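PDB 2OOL: sensor protein, which forms the biliverdin-binding, light-sensing part of a bacteriophytochrome that, as a whole, probably signals as a histidine kinase. Local coordinates for residues E172-T177 with D199-I204. Residues are numbered along the deposited sequence; the frame is centred on the assembly and turned at random.
Sequences EVRRIT and DRDSGI
Asp-199 OD2 takes two N-H groups of Arg-174. The bond from Arg-174 NE to Asp-199 OD2 is 2.8 Å long and nearly straight, with an N-H...O angle of 162°. Arg-174 NH2 adds a weak one to Asp-199 OD2 at 3.3 Å. A single oxygen thus faces the NE-NH2 edge of the guanidinium, and it lies close to that group's plane. The carboxylate is met differently, from above its own plane, 59° out of it, so the salt bridge is not the flat, two-oxygen kind. The side chain of Arg-174 leaves the helix extended, with CG anti to the backbone N (chi1 -167°), and bends at its third torsion, which turns the guanidinium across the strand end. One face of it then rests on backbone, with Arg-200 C 3.7 Å from Arg-174 NE, while Arg-174 NH1 packs against Asp-201 CB at 3.6 Å. Asp-201 OD1 lies 4.3 Å from Arg-174 NH1 and well out of the guanidinium plane; that pairing is electrostatic, supplemented by a water that donates to Asp-201 OD1 at 2.8 Å and accepts a weak bond from Arg-174 NH1. Asp-201 OD1 also accepts from Ser-202 N and OG, both on the same face of the carboxylate. With an alanine here in place of the arginine, Asp-199 OD2 is likely to lose its cationic mate, and the backbone of Arg-200 the group that rests on it. Arg-174 also touches Ile-182 on strand 181-187, with which Asp-199 pairs through backbone bonds. The contact ties helix 162-177 to the end of strand 193-200 at the protein surface, helix against antiparallel sheet, as in the GAF domain of phytochromes.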
# COMPACT_ATOMS: atom_id res chain seq x y z
N GLU A 172 -10.22 1.31 8.30
CA GLU A 172 -9.48 1.08 7.05
C GLU A 172 -9.67 -0.34 6.50
O GLU A 172 -9.82 -0.54 5.31
CB GLU A 172 -7.99 1.37 7.21
CG GLU A 172 -7.13 0.97 5.94
CD GLU A 172 -7.27 1.97 4.78
OE1 GLU A 172 -7.92 3.00 4.94
OE2 GLU A 172 -6.68 1.73 3.70
N VAL A 173 -9.66 -1.32 7.38
CA VAL A 173 -9.93 -2.69 6.98
C VAL A 173 -11.32 -2.81 6.35
O VAL A 173 -11.49 -3.52 5.36
CB VAL A 173 -9.71 -3.71 8.15
CG1 VAL A 173 -10.35 -5.05 7.87
CG2 VAL A 173 -8.21 -3.94 8.41
N ARG A 174 -12.31 -2.09 6.87
CA ARG A 174 -13.64 -2.15 6.29
C ARG A 174 -13.64 -1.49 4.90
O ARG A 174 -14.25 -2.01 3.97
CB ARG A 174 -14.70 -1.48 7.18
CG ARG A 174 -16.09 -1.82 6.72
CD ARG A 174 -17.21 -1.36 7.69
NE ARG A 174 -17.35 0.10 7.82
CZ ARG A 174 -18.08 0.88 7.02
NH1 ARG A 174 -18.74 0.39 5.98
NH2 ARG A 174 -18.14 2.18 7.27
N ARG A 175 -12.94 -0.37 4.79
CA ARG A 175 -12.74 0.32 3.51
C ARG A 175 -12.26 -0.59 2.38
O ARG A 175 -12.76 -0.52 1.26
CB ARG A 175 -11.69 1.42 3.68
CG ARG A 175 -11.87 2.63 2.78
CD ARG A 175 -10.92 3.75 3.22
NE ARG A 175 -11.50 4.57 4.30
CZ ARG A 175 -11.04 4.71 5.55
NH1 ARG A 175 -9.93 4.11 5.96
NH2 ARG A 175 -11.69 5.52 6.39
N ILE A 176 -11.30 -1.46 2.67
CA ILE A 176 -10.62 -2.20 1.61
C ILE A 176 -11.13 -3.62 1.45
O ILE A 176 -10.82 -4.25 0.45
CB ILE A 176 -9.09 -2.18 1.81
CG1 ILE A 176 -8.69 -2.96 3.07
CG2 ILE A 176 -8.57 -0.70 1.90
CD1 ILE A 176 -7.17 -3.01 3.31
N THR A 177 -11.92 -4.11 2.40
CA THR A 177 -12.51 -5.45 2.32
C THR A 177 -13.96 -5.41 1.85
O THR A 177 -14.45 -6.37 1.27
CB THR A 177 -12.43 -6.23 3.68
OG1 THR A 177 -13.14 -5.56 4.73
CG2 THR A 177 -10.99 -6.45 4.13
N ASP A 199 -16.00 -1.01 13.44
CA ASP A 199 -16.57 -0.16 12.39
C ASP A 199 -17.47 -1.04 11.58
O ASP A 199 -17.08 -2.14 11.17
CB ASP A 199 -15.47 0.42 11.51
CG ASP A 199 -15.94 1.64 10.70
OD1 ASP A 199 -16.54 2.59 11.25
OD2 ASP A 199 -15.71 1.64 9.49
N ARG A 200 -18.68 -0.56 11.34
CA ARG A 200 -19.68 -1.29 10.56
C ARG A 200 -20.52 -0.37 9.66
O ARG A 200 -20.67 0.84 9.91
CB ARG A 200 -20.62 -2.05 11.49
CG ARG A 200 -21.33 -1.20 12.44
CD ARG A 200 -22.33 -1.98 13.27
NE ARG A 200 -23.32 -1.03 13.77
CZ ARG A 200 -23.05 -0.11 14.69
NH1 ARG A 200 -21.85 -0.04 15.25
NH2 ARG A 200 -23.99 0.72 15.06
N ASP A 201 -21.09 -1.00 8.64
CA ASP A 201 -21.98 -0.35 7.68
C ASP A 201 -23.37 -0.18 8.30
O ASP A 201 -23.67 -0.77 9.34
CB ASP A 201 -21.99 -1.18 6.37
CG ASP A 201 -22.63 -0.43 5.18
OD1 ASP A 201 -22.92 0.81 5.29
OD2 ASP A 201 -22.84 -1.10 4.13
N SER A 202 -24.21 0.66 7.69
CA SER A 202 -25.57 0.90 8.18
C SER A 202 -26.41 -0.37 8.16
O SER A 202 -26.30 -1.20 7.23
CB SER A 202 -26.25 1.94 7.26
OG SER A 202 -26.01 1.53 5.91
N GLY A 203 -27.27 -0.52 9.17
CA GLY A 203 -28.18 -1.67 9.26
C GLY A 203 -27.65 -2.75 10.17
O GLY A 203 -28.38 -3.28 11.03
N ILE A 204 -26.36 -3.01 10.02
CA ILE A 204 -25.64 -4.06 10.71
C ILE A 204 -25.66 -3.90 12.23
O ILE A 204 -25.32 -2.86 12.73
CB ILE A 204 -24.15 -4.12 10.21
CG1 ILE A 204 -24.10 -4.14 8.68
CG2 ILE A 204 -23.41 -5.31 10.77
CD1 ILE A 204 -25.06 -5.14 8.06
O HOH W 1 -20.87 2.37 4.28